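Long-range contact in bifunctional endomannanase/endoglucanase (Caldanaerobius polysaccharolyticus, PDB 3W0K), which probably hydrolyses beta-linked mannan and glucan chains as a glycoside hydrolase of family 5, the cellulase A family: residues 234-245 with 276-286. Residues are numbered along the deposited sequence; the frame is centred on the assembly and turned at random.
Sequences KDTLREYYKPWR and DVLSLYKEFEW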
ATOM      1  N   LYS A 234      -8.940 -19.660   7.327  1.00 15.17           N
ATOM      2  CA  LYS A 234      -8.389 -18.789   8.362  1.00 15.09           C
ATOM      3  C   LYS A 234      -7.083 -19.319   8.959  1.00 14.48           C
ATOM      4  O   LYS A 234      -6.175 -18.541   9.256  1.00 14.93           O
ATOM      5  CB  LYS A 234      -9.418 -18.525   9.462  1.00 14.28           C
ATOM      6  CG  LYS A 234      -9.049 -17.359  10.369  1.00 15.65           C
ATOM      7  CD  LYS A 234     -10.166 -17.037  11.344  1.00 15.06           C
ATOM      8  CE  LYS A 234      -9.784 -15.879  12.246  1.00 16.14           C
ATOM      9  NZ  LYS A 234     -10.884 -15.518  13.179  1.00 16.79           N
ATOM     10  N   ASP A 235      -6.981 -20.637   9.117  1.00 15.42           N
ATOM     11  CA  ASP A 235      -5.769 -21.247   9.661  1.00 16.20           C
ATOM     12  C   ASP A 235      -4.589 -21.027   8.717  1.00 15.76           C
ATOM     13  O   ASP A 235      -3.463 -20.802   9.164  1.00 16.50           O
ATOM     14  CB  ASP A 235      -5.965 -22.750   9.901  1.00 18.60           C
ATOM     15  CG  ASP A 235      -6.786 -23.048  11.147  1.00 22.47           C
ATOM     16  OD1 ASP A 235      -6.918 -22.164  12.019  1.00 23.84           O
ATOM     17  OD2 ASP A 235      -7.286 -24.188  11.264  1.00 24.48           O
ATOM     18  N   THR A 236      -4.859 -21.100   7.415  1.00 15.64           N
ATOM     19  CA  THR A 236      -3.826 -20.897   6.401  1.00 15.13           C
ATOM     20  C   THR A 236      -3.369 -19.441   6.432  1.00 14.68           C
ATOM     21  O   THR A 236      -2.187 -19.149   6.242  1.00 13.94           O
ATOM     22  CB  THR A 236      -4.343 -21.238   4.993  1.00 15.67           C
ATOM     23  OG1 THR A 236      -4.988 -22.517   5.020  1.00 20.00           O
ATOM     24  CG2 THR A 236      -3.188 -21.300   4.004  1.00 15.54           C
ATOM     25  N   LEU A 237      -4.310 -18.531   6.676  1.00 14.70           N
ATOM     26  CA  LEU A 237      -3.978 -17.111   6.759  1.00 13.17           C
ATOM     27  C   LEU A 237      -3.082 -16.858   7.969  1.00 14.29           C
ATOM     28  O   LEU A 237      -2.180 -16.021   7.916  1.00 15.14           O
ATOM     29  CB  LEU A 237      -5.245 -16.256   6.831  1.00 13.06           C
ATOM     30  CG  LEU A 237      -5.985 -16.070   5.506  1.00 12.96           C
ATOM     31  CD1 LEU A 237      -7.383 -15.522   5.750  1.00 14.66           C
ATOM     32  CD2 LEU A 237      -5.187 -15.132   4.601  1.00 14.93           C
ATOM     33  N   ARG A 238      -3.317 -17.594   9.056  1.00 14.81           N
ATOM     34  CA  ARG A 238      -2.494 -17.452  10.253  1.00 15.16           C
ATOM     35  C   ARG A 238      -1.070 -17.908   9.938  1.00 15.40           C
ATOM     36  O   ARG A 238      -0.102 -17.294  10.384  1.00 15.17           O
ATOM     37  CB  ARG A 238      -3.061 -18.278  11.413  1.00 15.83           C
ATOM     38  CG  ARG A 238      -4.371 -17.752  11.977  1.00 15.69           C
ATOM     39  CD  ARG A 238      -4.828 -18.602  13.160  1.00 15.87           C
ATOM     40  NE  ARG A 238      -6.084 -18.127  13.735  1.00 15.15           N
ATOM     41  CZ  ARG A 238      -6.184 -17.146  14.626  1.00 14.80           C
ATOM     42  NH1 ARG A 238      -5.101 -16.513  15.058  1.00 16.76           N
ATOM     43  NH2 ARG A 238      -7.374 -16.799  15.094  1.00 16.53           N
ATOM     44  N   GLU A 239      -0.952 -18.993   9.172  1.00 15.87           N
ATOM     45  CA  GLU A 239       0.357 -19.513   8.779  1.00 16.54           C
ATOM     46  C   GLU A 239       1.074 -18.469   7.928  1.00 15.23           C
ATOM     47  O   GLU A 239       2.260 -18.204   8.120  1.00 15.56           O
ATOM     48  CB  GLU A 239       0.211 -20.808   7.982  1.00 19.43           C
ATOM     49  CG  GLU A 239      -0.269 -21.999   8.798  1.00 26.50           C
ATOM     50  CD  GLU A 239      -0.351 -23.273   7.976  1.00 29.69           C
ATOM     51  OE1 GLU A 239       0.604 -23.559   7.218  1.00 33.62           O
ATOM     52  OE2 GLU A 239      -1.370 -23.990   8.089  1.00 34.34           O
ATOM     53  N   TYR A 240       0.321 -17.860   7.018  1.00 14.53           N
ATOM     54  CA  TYR A 240       0.839 -16.832   6.119  1.00 14.30           C
ATOM     55  C   TYR A 240       1.335 -15.607   6.887  1.00 14.53           C
ATOM     56  O   TYR A 240       2.348 -15.005   6.526  1.00 14.41           O
ATOM     57  CB  TYR A 240      -0.256 -16.432   5.122  1.00 14.58           C
ATOM     58  CG  TYR A 240       0.039 -15.185   4.325  1.00 13.58           C
ATOM     59  CD1 TYR A 240       1.014 -15.181   3.328  1.00 13.20           C
ATOM     60  CD2 TYR A 240      -0.654 -14.005   4.574  1.00 14.81           C
ATOM     61  CE1 TYR A 240       1.292 -14.025   2.601  1.00 11.87           C
ATOM     62  CE2 TYR A 240      -0.384 -12.847   3.855  1.00 14.20           C
ATOM     63  CZ  TYR A 240       0.586 -12.862   2.874  1.00 14.20           C
ATOM     64  OH  TYR A 240       0.842 -11.706   2.176  1.00 11.17           O
ATOM     65  N   TYR A 241       0.626 -15.247   7.952  1.00 13.43           N
ATOM     66  CA  TYR A 241       0.997 -14.089   8.755  1.00 13.42           C
ATOM     67  C   TYR A 241       1.949 -14.377   9.913  1.00 14.22           C
ATOM     68  O   TYR A 241       2.458 -13.444  10.533  1.00 15.48           O
ATOM     69  CB  TYR A 241      -0.255 -13.377   9.276  1.00 12.22           C
ATOM     70  CG  TYR A 241      -0.992 -12.582   8.220  1.00 11.71           C
ATOM     71  CD1 TYR A 241      -0.335 -11.600   7.477  1.00 11.81           C
ATOM     72  CD2 TYR A 241      -2.341 -12.810   7.960  1.00 11.51           C
ATOM     73  CE1 TYR A 241      -1.007 -10.867   6.499  1.00 10.68           C
ATOM     74  CE2 TYR A 241      -3.021 -12.085   6.986  1.00 11.97           C
ATOM     75  CZ  TYR A 241      -2.345 -11.116   6.257  1.00 10.63           C
ATOM     76  OH  TYR A 241      -3.007 -10.426   5.269  1.00 10.79           O
ATOM     77  N   LYS A 242       2.227 -15.654  10.175  1.00 15.30           N
ATOM     78  CA  LYS A 242       3.111 -16.023  11.281  1.00 15.91           C
ATOM     79  C   LYS A 242       4.458 -15.292  11.303  1.00 15.62           C
ATOM     80  O   LYS A 242       4.862 -14.785  12.346  1.00 16.21           O
ATOM     81  CB  LYS A 242       3.317 -17.540  11.354  1.00 17.76           C
ATOM     82  CG  LYS A 242       4.067 -17.980  12.605  1.00 22.14           C
ATOM     83  CD  LYS A 242       4.205 -19.490  12.690  1.00 24.43           C
ATOM     84  CE  LYS A 242       4.831 -19.907  14.015  1.00 26.04           C
ATOM     85  NZ  LYS A 242       6.168 -19.283  14.242  1.00 28.04           N
ATOM     86  N   PRO A 243       5.167 -15.222  10.157  1.00 16.38           N
ATOM     87  CA  PRO A 243       6.459 -14.523  10.150  1.00 15.85           C
ATOM     88  C   PRO A 243       6.314 -13.047  10.528  1.00 15.77           C
ATOM     89  O   PRO A 243       7.219 -12.450  11.118  1.00 16.91           O
ATOM     90  CB  PRO A 243       6.926 -14.690   8.704  1.00 16.21           C
ATOM     91  CG  PRO A 243       6.327 -16.005   8.307  1.00 17.19           C
ATOM     92  CD  PRO A 243       4.927 -15.875   8.858  1.00 15.80           C
ATOM     93  N   TRP A 244       5.171 -12.462  10.176  1.00 15.16           N
ATOM     94  CA  TRP A 244       4.893 -11.066  10.493  1.00 14.61           C
ATOM     95  C   TRP A 244       4.558 -10.920  11.976  1.00 15.12           C
ATOM     96  O   TRP A 244       4.954  -9.949  12.616  1.00 15.31           O
ATOM     97  CB  TRP A 244       3.755 -10.540   9.617  1.00 13.71           C
ATOM     98  CG  TRP A 244       4.140 -10.434   8.173  1.00 11.68           C
ATOM     99  CD1 TRP A 244       4.108 -11.425   7.235  1.00 12.93           C
ATOM    100  CD2 TRP A 244       4.636  -9.266   7.507  1.00 12.11           C
ATOM    101  NE1 TRP A 244       4.556 -10.948   6.023  1.00 12.08           N
ATOM    102  CE2 TRP A 244       4.885  -9.625   6.163  1.00 11.35           C
ATOM    103  CE3 TRP A 244       4.892  -7.951   7.917  1.00 11.86           C
ATOM    104  CZ2 TRP A 244       5.379  -8.714   5.222  1.00 11.38           C
ATOM    105  CZ3 TRP A 244       5.384  -7.043   6.982  1.00 12.57           C
ATOM    106  CH2 TRP A 244       5.622  -7.432   5.648  1.00 10.65           C
ATOM    107  N   ARG A 245       3.847 -11.904  12.517  1.00 17.16           N
ATOM    108  CA  ARG A 245       3.482 -11.904  13.932  1.00 18.76           C
ATOM    109  C   ARG A 245       4.709 -12.117  14.812  1.00 19.87           C
ATOM    110  O   ARG A 245       4.813 -11.530  15.892  1.00 20.05           O
ATOM    111  CB  ARG A 245       2.436 -12.984  14.213  1.00 19.66           C
ATOM    112  CG  ARG A 245       1.032 -12.569  13.830  1.00 20.24           C
ATOM    113  CD  ARG A 245       0.485 -11.531  14.804  1.00 22.02           C
ATOM    114  NE  ARG A 245      -0.026 -12.143  16.031  1.00 22.84           N
ATOM    115  CZ  ARG A 245      -0.464 -11.467  17.090  1.00 24.17           C
ATOM    116  NH1 ARG A 245      -0.450 -10.139  17.096  1.00 23.30           N
ATOM    117  NH2 ARG A 245      -0.967 -12.120  18.130  1.00 24.79           N
ATOM    118  N   ASP A 276     -12.596 -13.202   7.587  1.00 11.92           N
ATOM    119  CA  ASP A 276     -11.417 -13.878   8.114  1.00 12.63           C
ATOM    120  C   ASP A 276     -10.215 -12.950   8.280  1.00 13.11           C
ATOM    121  O   ASP A 276      -9.630 -12.886   9.362  1.00 13.72           O
ATOM    122  CB  ASP A 276     -11.025 -15.064   7.232  1.00 13.47           C
ATOM    123  CG  ASP A 276     -11.802 -16.325   7.560  1.00 15.63           C
ATOM    124  OD1 ASP A 276     -12.595 -16.322   8.525  1.00 15.85           O
ATOM    125  OD2 ASP A 276     -11.599 -17.329   6.853  1.00 15.71           O
ATOM    126  N   VAL A 277      -9.841 -12.233   7.220  1.00 12.87           N
ATOM    127  CA  VAL A 277      -8.686 -11.340   7.317  1.00 12.64           C
ATOM    128  C   VAL A 277      -8.891 -10.206   8.308  1.00 11.79           C
ATOM    129  O   VAL A 277      -8.011  -9.931   9.115  1.00 12.24           O
ATOM    130  CB  VAL A 277      -8.224 -10.772   5.943  1.00 14.00           C
ATOM    131  CG1 VAL A 277      -7.736 -11.899   5.047  1.00 15.31           C
ATOM    132  CG2 VAL A 277      -9.332  -9.981   5.271  1.00 13.52           C
ATOM    133  N   LEU A 278     -10.069  -9.588   8.289  1.00 11.57           N
ATOM    134  CA  LEU A 278     -10.350  -8.491   9.211  1.00 11.63           C
ATOM    135  C   LEU A 278     -10.395  -8.952  10.669  1.00 12.18           C
ATOM    136  O   LEU A 278      -9.891  -8.253  11.550  1.00 13.47           O
ATOM    137  CB  LEU A 278     -11.638  -7.763   8.815  1.00 11.51           C
ATOM    138  CG  LEU A 278     -11.515  -6.898   7.556  1.00 12.09           C
ATOM    139  CD1 LEU A 278     -12.884  -6.430   7.097  1.00 12.11           C
ATOM    140  CD2 LEU A 278     -10.602  -5.708   7.826  1.00 13.01           C
ATOM    141  N   SER A 279     -10.966 -10.130  10.924  1.00 12.82           N
ATOM    142  CA  SER A 279     -11.018 -10.647  12.295  1.00 13.88           C
ATOM    143  C   SER A 279      -9.596 -10.928  12.779  1.00 13.05           C
ATOM    144  O   SER A 279      -9.290 -10.758  13.957  1.00 13.60           O
ATOM    145  CB  SER A 279     -11.898 -11.902  12.401  1.00 14.67           C
ATOM    146  OG  SER A 279     -11.385 -12.982  11.646  1.00 19.89           O
ATOM    147  N   LEU A 280      -8.724 -11.340  11.860  1.00 12.29           N
ATOM    148  CA  LEU A 280      -7.328 -11.589  12.203  1.00 12.88           C
ATOM    149  C   LEU A 280      -6.638 -10.267  12.524  1.00 12.05           C
ATOM    150  O   LEU A 280      -5.871 -10.181  13.478  1.00 13.63           O
ATOM    151  CB  LEU A 280      -6.595 -12.289  11.059  1.00 11.58           C
ATOM    152  CG  LEU A 280      -6.805 -13.798  10.948  1.00 12.57           C
ATOM    153  CD1 LEU A 280      -6.054 -14.335   9.750  1.00 13.61           C
ATOM    154  CD2 LEU A 280      -6.319 -14.474  12.228  1.00 12.44           C
ATOM    155  N   TYR A 281      -6.916  -9.235  11.730  1.00 12.75           N
ATOM    156  CA  TYR A 281      -6.306  -7.927  11.965  1.00 11.72           C
ATOM    157  C   TYR A 281      -6.731  -7.370  13.324  1.00 12.28           C
ATOM    158  O   TYR A 281      -5.924  -6.768  14.028  1.00 13.87           O
ATOM    159  CB  TYR A 281      -6.670  -6.939  10.851  1.00 10.80           C
ATOM    160  CG  TYR A 281      -6.172  -7.329   9.475  1.00 11.86           C
ATOM    161  CD1 TYR A 281      -5.154  -8.274   9.309  1.00 11.67           C
ATOM    162  CD2 TYR A 281      -6.736  -6.766   8.334  1.00 11.21           C
ATOM    163  CE1 TYR A 281      -4.718  -8.648   8.035  1.00 11.71           C
ATOM    164  CE2 TYR A 281      -6.309  -7.128   7.061  1.00 12.21           C
ATOM    165  CZ  TYR A 281      -5.304  -8.070   6.918  1.00 11.79           C
ATOM    166  OH  TYR A 281      -4.907  -8.434   5.654  1.00 13.08           O
ATOM    167  N   LYS A 282      -7.987  -7.605  13.701  1.00 12.61           N
ATOM    168  CA  LYS A 282      -8.497  -7.140  14.986  1.00 13.79           C
ATOM    169  C   LYS A 282      -7.789  -7.877  16.121  1.00 14.23           C
ATOM    170  O   LYS A 282      -7.355  -7.262  17.098  1.00 14.75           O
ATOM    171  CB  LYS A 282     -10.007  -7.370  15.086  1.00 15.08           C
ATOM    172  CG  LYS A 282     -10.625  -6.757  16.335  1.00 16.94           C
ATOM    173  CD  LYS A 282     -12.122  -6.974  16.387  1.00 19.70           C
ATOM    174  CE  LYS A 282     -12.734  -6.241  17.568  1.00 23.10           C
ATOM    175  NZ  LYS A 282     -14.208  -6.431  17.632  1.00 25.59           N
ATOM    176  N   GLU A 283      -7.647  -9.190  15.966  1.00 14.73           N
ATOM    177  CA  GLU A 283      -6.978 -10.022  16.965  1.00 15.26           C
ATOM    178  C   GLU A 283      -5.513  -9.622  17.128  1.00 15.95           C
ATOM    179  O   GLU A 283      -5.000  -9.541  18.248  1.00 15.18           O
ATOM    180  CB  GLU A 283      -7.065 -11.497  16.563  1.00 16.22           C
ATOM    181  CG  GLU A 283      -6.377 -12.448  17.536  1.00 16.94           C
ATOM    182  CD  GLU A 283      -6.400 -13.890  17.072  1.00 19.74           C
ATOM    183  OE1 GLU A 283      -7.399 -14.309  16.454  1.00 19.89           O
ATOM    184  OE2 GLU A 283      -5.412 -14.608  17.332  1.00 20.25           O
ATOM    185  N   PHE A 284      -4.854  -9.357  16.001  1.00 15.08           N
ATOM    186  CA  PHE A 284      -3.445  -8.968  15.983  1.00 15.49           C
ATOM    187  C   PHE A 284      -3.256  -7.503  16.362  1.00 14.87           C
ATOM    188  O   PHE A 284      -2.137  -7.071  16.650  1.00 15.52           O
ATOM    189  CB  PHE A 284      -2.848  -9.172  14.584  1.00 14.78           C
ATOM    190  CG  PHE A 284      -2.857 -10.598  14.094  1.00 14.74           C
ATOM    191  CD1 PHE A 284      -3.073 -11.665  14.964  1.00 14.98           C
ATOM    192  CD2 PHE A 284      -2.630 -10.869  12.749  1.00 14.41           C
ATOM    193  CE1 PHE A 284      -3.059 -12.978  14.498  1.00 15.76           C
ATOM    194  CE2 PHE A 284      -2.614 -12.176  12.274  1.00 16.20           C
ATOM    195  CZ  PHE A 284      -2.829 -13.234  13.151  1.00 15.58           C
ATOM    196  N   GLU A 285      -4.355  -6.749  16.349  1.00 15.43           N
ATOM    197  CA  GLU A 285      -4.355  -5.318  16.645  1.00 15.12           C
ATOM    198  C   GLU A 285      -3.569  -4.567  15.568  1.00 13.75           C
ATOM    199  O   GLU A 285      -2.746  -3.697  15.859  1.00 16.50           O
ATOM    200  CB  GLU A 285      -3.803  -5.030  18.045  1.00 18.20           C
ATOM    201  CG  GLU A 285      -4.697  -5.550  19.166  1.00 23.01           C
ATOM    202  CD  GLU A 285      -4.250  -5.107  20.550  1.00 26.19           C
ATOM    203  OE1 GLU A 285      -3.408  -4.189  20.656  1.00 29.14           O
ATOM    204  OE2 GLU A 285      -4.753  -5.677  21.543  1.00 30.29           O
ATOM    205  N   TRP A 286      -3.829  -4.938  14.319  1.00 12.57           N
ATOM    206  CA  TRP A 286      -3.178  -4.325  13.169  1.00 11.70           C
ATOM    207  C   TRP A 286      -4.088  -3.333  12.470  1.00 11.43           C
ATOM    208  O   TRP A 286      -5.287  -3.578  12.303  1.00 11.49           O
ATOM    209  CB  TRP A 286      -2.812  -5.378  12.125  1.00 11.96           C
ATOM    210  CG  TRP A 286      -1.695  -6.304  12.472  1.00 11.73           C
ATOM    211  CD1 TRP A 286      -0.908  -6.281  13.586  1.00 12.20           C
ATOM    212  CD2 TRP A 286      -1.231  -7.395  11.671  1.00 11.08           C
ATOM    213  NE1 TRP A 286       0.022  -7.295  13.527  1.00 13.03           N
ATOM    214  CE2 TRP A 286      -0.156  -7.993  12.361  1.00 12.05           C
ATOM    215  CE3 TRP A 286      -1.622  -7.926  10.432  1.00 11.70           C
ATOM    216  CZ2 TRP A 286       0.536  -9.099  11.854  1.00 11.83           C
ATOM    217  CZ3 TRP A 286      -0.935  -9.026   9.928  1.00 11.31           C
ATOM    218  CH2 TRP A 286       0.134  -9.599  10.641  1.00 11.11           C
TER
HETATM  219  O   HOH W   1     -11.770 -20.047   7.153  1.00 16.53           O
HETATM  220  O   HOH W   2      -9.604 -13.665  14.882  1.00 24.67           O
HETATM  221  O   HOH W   3      -2.432  -9.430  19.548  1.00 34.28           O
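L280 sits as a knob in a hole made by K234, L237, R238 and Y241, locking together two neighbouring outer helices of the (beta/alpha)8 barrel, 234-249 and 267-284, whose segments 234-245 and 276-284 cross at -50°. These are the helices before and after strand 254-259, and the inner side of the contact is densely filled. A branched leucine suits the knob because its two methyls part: CD1 reaches L237 CB at 3.6 Å, while CD2 lies over the centre of one face of the R238 guanidinium. Deeper in, Y241 has Y240 over one ring face; toward the other, W286 points its edge in a T-shaped pair, planes at 87°. Tyrosine also brings a hydroxyl to this buried spot: Y281 OH donates to Y241 OH at 2.8 Å, and Y241 OH is also hydrogen-bonded to R196 O. A Schellman motif with E285 as C-prime, closed by W286 N to Y281 O, ends the helix just before strand 287-290.

The outer side is looser, polar and watered. K234, a long extended chain, carries its amine past L280, where NZ donates to S279 OG (3.0 Å), a hydroxyl also hydrogen-bonded to E275 O; one water joins NZ to E283 OE1. The two-pronged guanidinium of R238 matches both oxygens of E283, NH2 to OE1 at 2.8 Å and NH1 to OE2. A leucine in place of R238 would probably leave the E283 carboxylate without its paired charge and L280 CD2 without its flat cover. Where this rim meets the packed core, the flat F284 ring offers a face to R245, whose chain, bent at chi2 (-72°) and chi3, sets CD 3.5 Å from the F284 ring centroid, a CH-pi contact.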